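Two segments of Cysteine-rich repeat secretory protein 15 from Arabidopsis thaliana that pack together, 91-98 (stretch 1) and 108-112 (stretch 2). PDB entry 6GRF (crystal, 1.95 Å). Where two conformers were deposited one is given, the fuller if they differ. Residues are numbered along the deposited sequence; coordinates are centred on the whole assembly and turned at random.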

# COMPACT_ATOMS: atom_id res chain seq x y z
N ILE A 91 16.78 -1.91 2.20
CA ILE A 91 16.69 -2.02 0.72
C ILE A 91 16.88 -0.64 0.06
O ILE A 91 17.16 -0.60 -1.12
CB ILE A 91 15.40 -2.70 0.24
CG1 ILE A 91 14.14 -1.93 0.64
CG2 ILE A 91 15.35 -4.15 0.70
CD1 ILE A 91 12.92 -2.29 -0.18
N CYS A 92 16.71 0.45 0.81
CA CYS A 92 16.80 1.81 0.25
C CYS A 92 17.71 2.68 1.12
O CYS A 92 17.25 3.63 1.73
CB CYS A 92 15.42 2.44 0.15
SG CYS A 92 14.32 1.54 -0.97
N PRO A 93 19.02 2.39 1.20
CA PRO A 93 19.93 3.06 2.14
C PRO A 93 19.91 4.60 2.24
O PRO A 93 19.88 5.15 3.36
CB PRO A 93 21.32 2.66 1.62
CG PRO A 93 21.12 1.33 0.90
CD PRO A 93 19.70 1.35 0.40
N TYR A 94 19.98 5.29 1.10
CA TYR A 94 20.23 6.73 1.11
C TYR A 94 19.28 7.43 0.13
O TYR A 94 19.68 8.36 -0.54
CB TYR A 94 21.70 7.00 0.79
CG TYR A 94 22.62 6.72 1.94
CD1 TYR A 94 22.70 7.59 3.02
CD2 TYR A 94 23.38 5.56 1.99
CE1 TYR A 94 23.53 7.33 4.10
CE2 TYR A 94 24.23 5.30 3.06
CZ TYR A 94 24.29 6.18 4.12
OH TYR A 94 25.12 5.93 5.18
N SER A 95 18.03 6.96 0.09
CA SER A 95 17.04 7.46 -0.83
C SER A 95 16.30 8.65 -0.21
O SER A 95 15.98 8.63 0.98
CB SER A 95 16.09 6.37 -1.24
OG SER A 95 16.80 5.34 -1.91
N TYR A 96 16.06 9.67 -1.04
CA TYR A 96 15.23 10.81 -0.68
C TYR A 96 13.76 10.38 -0.57
O TYR A 96 12.99 11.02 0.12
CB TYR A 96 15.36 11.94 -1.71
CG TYR A 96 16.51 12.89 -1.46
CD1 TYR A 96 17.56 13.00 -2.35
CD2 TYR A 96 16.55 13.67 -0.31
CE1 TYR A 96 18.62 13.86 -2.12
CE2 TYR A 96 17.60 14.54 -0.07
CZ TYR A 96 18.63 14.64 -0.97
OH TYR A 96 19.67 15.49 -0.73
N GLY A 97 13.40 9.32 -1.30
CA GLY A 97 12.07 8.76 -1.29
C GLY A 97 12.11 7.24 -1.32
O GLY A 97 13.02 6.65 -1.93
N ALA A 98 11.14 6.62 -0.65
CA ALA A 98 11.07 5.17 -0.55
C ALA A 98 9.66 4.75 -0.16
O ALA A 98 8.94 5.48 0.54
CB ALA A 98 12.07 4.66 0.47
N ARG A 108 5.79 4.80 3.63
CA ARG A 108 6.20 5.67 2.53
C ARG A 108 6.73 7.00 3.07
O ARG A 108 6.16 7.58 3.99
CB ARG A 108 5.02 5.95 1.60
CG ARG A 108 5.38 6.73 0.35
CD ARG A 108 4.18 6.97 -0.55
NE ARG A 108 4.52 7.75 -1.73
CZ ARG A 108 3.64 8.32 -2.56
NH1 ARG A 108 2.35 8.04 -2.46
NH2 ARG A 108 4.06 9.18 -3.47
N TYR A 109 7.79 7.50 2.44
CA TYR A 109 8.23 8.86 2.67
C TYR A 109 8.84 9.42 1.39
O TYR A 109 9.35 8.69 0.56
CB TYR A 109 9.20 8.90 3.85
CG TYR A 109 10.56 8.32 3.54
CD1 TYR A 109 11.52 9.09 2.89
CD2 TYR A 109 10.90 7.03 3.92
CE1 TYR A 109 12.77 8.58 2.59
CE2 TYR A 109 12.15 6.51 3.63
CZ TYR A 109 13.08 7.28 2.95
OH TYR A 109 14.33 6.82 2.65
N GLU A 110 8.77 10.75 1.25
CA GLU A 110 9.38 11.48 0.15
C GLU A 110 9.75 12.89 0.61
O GLU A 110 9.35 13.33 1.69
CB GLU A 110 8.44 11.61 -1.05
CG GLU A 110 7.39 10.52 -1.17
CD GLU A 110 7.33 9.87 -2.53
OE1 GLU A 110 7.39 8.61 -2.59
OE2 GLU A 110 7.22 10.62 -3.52
N THR A 111 10.44 13.62 -0.28
CA THR A 111 10.82 15.01 -0.11
C THR A 111 9.73 15.95 -0.65
O THR A 111 9.80 17.14 -0.45
CB THR A 111 12.13 15.33 -0.85
OG1 THR A 111 11.93 15.05 -2.24
CG2 THR A 111 13.31 14.55 -0.33
N ASN A 112 8.76 15.40 -1.39
CA ASN A 112 7.65 16.19 -1.94
C ASN A 112 6.38 15.87 -1.13
O ASN A 112 6.21 14.76 -0.64
CB ASN A 112 7.39 15.94 -3.43
CG ASN A 112 8.61 15.46 -4.19
OD1 ASN A 112 9.54 16.23 -4.45
ND2 ASN A 112 8.62 14.18 -4.54
O HOH W 1 14.54 4.31 3.26

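The first residues of stretch 1 contribute little direct contact. Ile-91 lies out of reach of stretch 2, and Cys-92, where the chain leaves helical geometry, approaches it mainly through a solvent link. Water 1 donates a hydrogen bond to Cys-92 O across 3.2 Å and lies 2.6 Å from Tyr-109 OH, so it joins the end of the tyrosine side chain to a carbonyl that is itself 4.4 Å from Tyr-109 OH, too far for a direct bond. Pro-93 and Tyr-94 point their CA-to-CB bonds away from stretch 2 and remain exposed, making no contact with it.

The chain returns at Ser-95, which meets stretch 2 chiefly through its backbone. Ser-95 O lies 3.0 Å from Tyr-109 OH, near the plane of the tyrosine ring and well placed to accept a hydrogen bond, although the hydroxyl proton has another acceptor within reach and the geometry does not settle its choice.

Tyr-96 touches two different parts of stretch 2. Its carbonyl sits at the edge of the Tyr-109 ring, with Tyr-96 O 3.5 Å from Tyr-109 CE1, and it also packs 3.6 Å from Glu-110 CA. This oxygen is buried by the contact yet has no hydrogen-bonding partner in the model. The aromatic side chain meets the methyl group of Thr-111, Tyr-96 CD2 to Thr-111 CG2 being 3.4 Å, in an oblique approach to the ring.

At Gly-97 the backbones come close together: Gly-97 CA is 4.1 Å from Glu-110 CA and makes a CA-H...O contact of 3.3 Å with Tyr-109 O. That same oxygen accepts the hydrogen bond from the next residue, so it receives both a conventional and a weaker CA-H interaction from successive residues of stretch 1.

Ala-98 completes the contact as an antiparallel hydrogen-bonded pair with Tyr-109. The bonds Ala-98 N to Tyr-109 O and Tyr-109 N to Ala-98 O are both 3.0 Å, with nearly straight angles of 164° and 167°. Ala-98 O additionally receives a CA-H...O contact from Arg-108 CA at 3.4 Å. The side chains of Ala-98 and Tyr-109 share one face of the sheet, and Ala-98 CB packs 3.7 Å from Tyr-109 CE2. With chi1 at 73° (p), the tyrosine side chain extends back along stretch 1, bringing its ring beside this methyl group and its hydroxyl close to Ser-95. Within stretch 2, a salt bridge from Arg-108 NE to Glu-110 OE1, 3.1 Å long, links the residues flanking Tyr-109.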